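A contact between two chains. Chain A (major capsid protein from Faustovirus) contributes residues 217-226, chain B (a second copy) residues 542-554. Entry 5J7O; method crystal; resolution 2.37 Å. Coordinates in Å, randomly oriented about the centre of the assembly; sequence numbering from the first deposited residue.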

# COMPACT_ATOMS: atom_id res chain seq x y z
N PHE A 217 -4.03 6.01 -5.96
CA PHE A 217 -3.61 6.13 -7.35
C PHE A 217 -3.09 7.52 -7.70
O PHE A 217 -2.67 7.74 -8.84
CB PHE A 217 -4.74 5.73 -8.31
CG PHE A 217 -6.05 6.42 -8.06
CD1 PHE A 217 -6.30 7.68 -8.59
CD2 PHE A 217 -7.05 5.80 -7.33
CE1 PHE A 217 -7.51 8.31 -8.37
CE2 PHE A 217 -8.27 6.42 -7.11
CZ PHE A 217 -8.50 7.68 -7.64
N LYS A 218 -3.08 8.45 -6.75
CA LYS A 218 -2.45 9.75 -6.92
C LYS A 218 -1.38 10.03 -5.86
O LYS A 218 -0.78 11.11 -5.89
CB LYS A 218 -3.49 10.88 -6.87
CG LYS A 218 -4.65 10.72 -7.84
CD LYS A 218 -4.18 10.81 -9.28
CE LYS A 218 -5.36 10.88 -10.23
NZ LYS A 218 -4.92 10.97 -11.65
N LEU A 219 -1.13 9.09 -4.95
CA LEU A 219 -0.38 9.42 -3.74
C LEU A 219 1.10 9.65 -4.02
O LEU A 219 1.68 10.61 -3.49
CB LEU A 219 -0.56 8.31 -2.70
CG LEU A 219 0.08 8.60 -1.34
CD1 LEU A 219 -0.35 9.97 -0.85
CD2 LEU A 219 -0.28 7.52 -0.33
N THR A 220 1.72 8.80 -4.84
CA THR A 220 3.16 8.91 -5.06
C THR A 220 3.53 10.24 -5.69
O THR A 220 4.52 10.87 -5.31
CB THR A 220 3.64 7.74 -5.93
OG1 THR A 220 3.49 6.52 -5.20
CG2 THR A 220 5.11 7.93 -6.31
N GLY A 221 2.73 10.70 -6.66
CA GLY A 221 3.04 11.96 -7.32
C GLY A 221 2.75 13.15 -6.44
O GLY A 221 3.53 14.10 -6.39
N TRP A 222 1.62 13.10 -5.72
CA TRP A 222 1.35 14.07 -4.67
C TRP A 222 2.56 14.24 -3.76
O TRP A 222 3.08 15.35 -3.60
CB TRP A 222 0.12 13.62 -3.88
CG TRP A 222 -0.20 14.48 -2.70
CD1 TRP A 222 -0.07 14.15 -1.38
CD2 TRP A 222 -0.70 15.82 -2.73
NE1 TRP A 222 -0.47 15.20 -0.59
CE2 TRP A 222 -0.85 16.24 -1.39
CE3 TRP A 222 -1.03 16.71 -3.75
CZ2 TRP A 222 -1.32 17.50 -1.05
CZ3 TRP A 222 -1.49 17.97 -3.42
CH2 TRP A 222 -1.64 18.35 -2.08
N LYS A 223 3.05 13.13 -3.20
CA LYS A 223 4.23 13.18 -2.34
C LYS A 223 5.42 13.80 -3.07
O LYS A 223 6.13 14.64 -2.50
CB LYS A 223 4.58 11.78 -1.84
CG LYS A 223 3.65 11.25 -0.78
CD LYS A 223 4.17 9.93 -0.22
CE LYS A 223 3.37 9.50 1.00
NZ LYS A 223 3.86 8.21 1.55
N ARG A 224 5.66 13.39 -4.31
CA ARG A 224 6.75 13.99 -5.08
C ARG A 224 6.48 15.46 -5.38
O ARG A 224 7.42 16.25 -5.48
CB ARG A 224 6.97 13.22 -6.38
CG ARG A 224 7.46 11.79 -6.19
CD ARG A 224 8.07 11.23 -7.46
NE ARG A 224 8.65 9.91 -7.26
CZ ARG A 224 8.23 8.81 -7.88
NH1 ARG A 224 7.23 8.87 -8.74
NH2 ARG A 224 8.82 7.64 -7.63
N LEU A 225 5.21 15.84 -5.52
CA LEU A 225 4.88 17.23 -5.84
C LEU A 225 5.21 18.16 -4.68
O LEU A 225 5.71 19.27 -4.89
CB LEU A 225 3.41 17.36 -6.22
CG LEU A 225 2.99 16.88 -7.62
CD1 LEU A 225 1.50 17.11 -7.83
CD2 LEU A 225 3.80 17.57 -8.70
N ILE A 226 4.93 17.74 -3.45
CA ILE A 226 5.07 18.61 -2.29
C ILE A 226 6.26 18.21 -1.42
O ILE A 226 6.30 18.54 -0.23
CB ILE A 226 3.76 18.66 -1.47
CG1 ILE A 226 3.14 17.27 -1.29
CG2 ILE A 226 2.76 19.58 -2.15
CD1 ILE A 226 3.80 16.39 -0.26
N ALA B 542 11.35 17.37 -15.88
CA ALA B 542 10.74 16.06 -16.13
C ALA B 542 9.68 15.72 -15.08
O ALA B 542 8.75 14.96 -15.37
CB ALA B 542 11.81 14.98 -16.16
N GLN B 543 9.80 16.28 -13.87
CA GLN B 543 8.81 16.00 -12.84
C GLN B 543 7.45 16.61 -13.16
O GLN B 543 6.44 16.15 -12.61
CB GLN B 543 9.30 16.51 -11.48
CG GLN B 543 9.47 18.01 -11.42
CD GLN B 543 9.99 18.49 -10.08
OE1 GLN B 543 10.98 19.21 -10.01
NE2 GLN B 543 9.32 18.08 -9.01
N PHE B 544 7.40 17.63 -14.01
CA PHE B 544 6.12 18.18 -14.44
C PHE B 544 5.30 17.13 -15.19
O PHE B 544 4.09 17.01 -14.98
CB PHE B 544 6.34 19.42 -15.31
CG PHE B 544 5.06 20.10 -15.73
CD1 PHE B 544 4.46 21.05 -14.91
CD2 PHE B 544 4.48 19.82 -16.96
CE1 PHE B 544 3.30 21.68 -15.30
CE2 PHE B 544 3.32 20.45 -17.35
CZ PHE B 544 2.72 21.38 -16.52
N TYR B 545 5.95 16.37 -16.07
CA TYR B 545 5.26 15.34 -16.84
C TYR B 545 5.10 14.03 -16.08
O TYR B 545 4.19 13.26 -16.38
CB TYR B 545 5.99 15.07 -18.15
CG TYR B 545 6.21 16.30 -19.00
CD1 TYR B 545 5.18 16.84 -19.76
CD2 TYR B 545 7.46 16.91 -19.06
CE1 TYR B 545 5.38 17.96 -20.54
CE2 TYR B 545 7.66 18.03 -19.84
CZ TYR B 545 6.62 18.55 -20.58
OH TYR B 545 6.83 19.66 -21.36
N ARG B 546 5.98 13.76 -15.11
CA ARG B 546 5.89 12.51 -14.36
C ARG B 546 4.94 12.62 -13.17
O ARG B 546 4.16 11.70 -12.91
CB ARG B 546 7.27 12.09 -13.86
CG ARG B 546 7.25 10.82 -13.02
CD ARG B 546 8.56 10.66 -12.27
NE ARG B 546 8.76 11.74 -11.31
CZ ARG B 546 9.95 12.24 -10.99
NH1 ARG B 546 11.04 11.77 -11.57
NH2 ARG B 546 10.04 13.22 -10.10
N ASP B 547 4.99 13.73 -12.44
CA ASP B 547 4.24 13.87 -11.19
C ASP B 547 3.01 14.76 -11.32
O ASP B 547 1.93 14.37 -10.87
CB ASP B 547 5.17 14.42 -10.10
CG ASP B 547 6.39 13.55 -9.88
OD1 ASP B 547 6.31 12.34 -10.16
OD2 ASP B 547 7.43 14.09 -9.45
N TYR B 548 3.14 15.94 -11.93
CA TYR B 548 2.02 16.88 -11.92
C TYR B 548 0.91 16.44 -12.86
O TYR B 548 -0.26 16.38 -12.46
CB TYR B 548 2.49 18.29 -12.28
CG TYR B 548 1.32 19.24 -12.34
CD1 TYR B 548 0.91 19.80 -13.55
CD2 TYR B 548 0.60 19.55 -11.20
CE1 TYR B 548 -0.17 20.66 -13.60
CE2 TYR B 548 -0.48 20.40 -11.25
CZ TYR B 548 -0.86 20.96 -12.45
OH TYR B 548 -1.94 21.81 -12.49
N ILE B 549 1.24 16.16 -14.13
CA ILE B 549 0.21 15.83 -15.11
C ILE B 549 -0.57 14.58 -14.72
O ILE B 549 -1.81 14.62 -14.75
CB ILE B 549 0.83 15.74 -16.52
CG1 ILE B 549 1.17 17.14 -17.04
CG2 ILE B 549 -0.12 15.02 -17.47
CD1 ILE B 549 1.72 17.15 -18.45
N PRO B 550 0.06 13.45 -14.36
CA PRO B 550 -0.75 12.30 -13.94
C PRO B 550 -1.54 12.54 -12.67
O PRO B 550 -2.59 11.92 -12.47
CB PRO B 550 0.30 11.19 -13.74
CG PRO B 550 1.45 11.61 -14.58
CD PRO B 550 1.49 13.10 -14.45
N TRP B 551 -1.08 13.44 -11.79
CA TRP B 551 -1.84 13.75 -10.58
C TRP B 551 -3.11 14.52 -10.91
O TRP B 551 -4.19 14.23 -10.38
CB TRP B 551 -0.98 14.54 -9.60
CG TRP B 551 -1.76 15.10 -8.43
CD1 TRP B 551 -2.06 14.47 -7.26
CD2 TRP B 551 -2.33 16.41 -8.34
NE1 TRP B 551 -2.78 15.30 -6.45
CE2 TRP B 551 -2.96 16.50 -7.08
CE3 TRP B 551 -2.37 17.52 -9.19
CZ2 TRP B 551 -3.63 17.65 -6.66
CZ3 TRP B 551 -3.03 18.65 -8.78
CH2 TRP B 551 -3.65 18.71 -7.52
N ASN B 552 -3.01 15.51 -11.81
CA ASN B 552 -4.12 16.42 -12.04
C ASN B 552 -5.20 15.79 -12.91
O ASN B 552 -6.39 15.88 -12.60
CB ASN B 552 -3.60 17.71 -12.68
CG ASN B 552 -4.69 18.75 -12.88
OD1 ASN B 552 -5.16 19.36 -11.92
ND2 ASN B 552 -5.10 18.96 -14.12
N TYR B 553 -4.80 15.13 -14.00
CA TYR B 553 -5.73 14.66 -15.01
C TYR B 553 -6.10 13.19 -14.81
O TYR B 553 -5.44 12.45 -14.08
CB TYR B 553 -5.13 14.83 -16.41
CG TYR B 553 -4.92 16.27 -16.84
CD1 TYR B 553 -3.74 16.94 -16.54
CD2 TYR B 553 -5.90 16.95 -17.55
CE1 TYR B 553 -3.55 18.24 -16.94
CE2 TYR B 553 -5.72 18.25 -17.95
CZ TYR B 553 -4.54 18.90 -17.65
OH TYR B 553 -4.35 20.20 -18.04
N GLY B 554 -7.18 12.79 -15.48
CA GLY B 554 -7.50 11.39 -15.66
C GLY B 554 -8.27 10.72 -14.53
O GLY B 554 -8.91 9.69 -14.78
O HOH W 1 5.00 10.21 -10.20

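Two helices from two copies of the Faustovirus major capsid protein cross here, their N-to-C directions 134° apart and their axes 8.3 Å from each other at closest. The approach is tightest at a glycine: the CA of A:Gly221 lies 4.5 Å from the CA of B:Asp547. A CB on A:Gly221 would point at the partner and sit 3.2 Å from B:Asp547 O, so the backbones, as placed, leave little room for a side chain here.

At one end of the contact, A:Lys218 points toward chain B. After m turns at chi1 and chi2, its chain is extended (t, t) and delivers the ammonium to the C-terminal end of the partner helix and the residue just past it, where neither B:Pro550 O nor B:Tyr553 O accepts a backbone hydrogen bond within the stretch: A:Lys218 NZ donates to B:Pro550 O at 2.6 Å and to B:Tyr553 O at 2.9 Å. Its methylene A:Lys218 CB packs 3.9 Å from B:Trp551 CD1.

B:Trp551 leaves its CA sideways, but chi1 near t and chi2 of 86° bring its indole into the interface. A:Leu225, in the mt rotamer, sets CD1 over one face of that indole, 4.2 Å from the centroid of the five-membered ring, a CH-pi contact. The other methyl, A:Leu225 CD2, lies 3.7 Å from B:Asp547 CB. A:Trp222 (chi1 t) meets B:Trp551 with planes 24° apart but slid, so the rings barely overlap.

The charged cluster is organised within chain B. B:Arg546 turns to p at chi3, and its NE and NH2 grip B:Asp547 OD1 and OD2, both at 2.8 Å. That carboxylate then faces A:Arg224, whose NH1 reaches B:Asp547 OD1 only as a long salt bridge of 3.9 Å; water 1 bridges the same two atoms, its bond from NH1 weak. The shared aspartate helps offset the proximity of two arginines, A:Arg224 NH1 lying 4.1 Å from B:Arg546 NE.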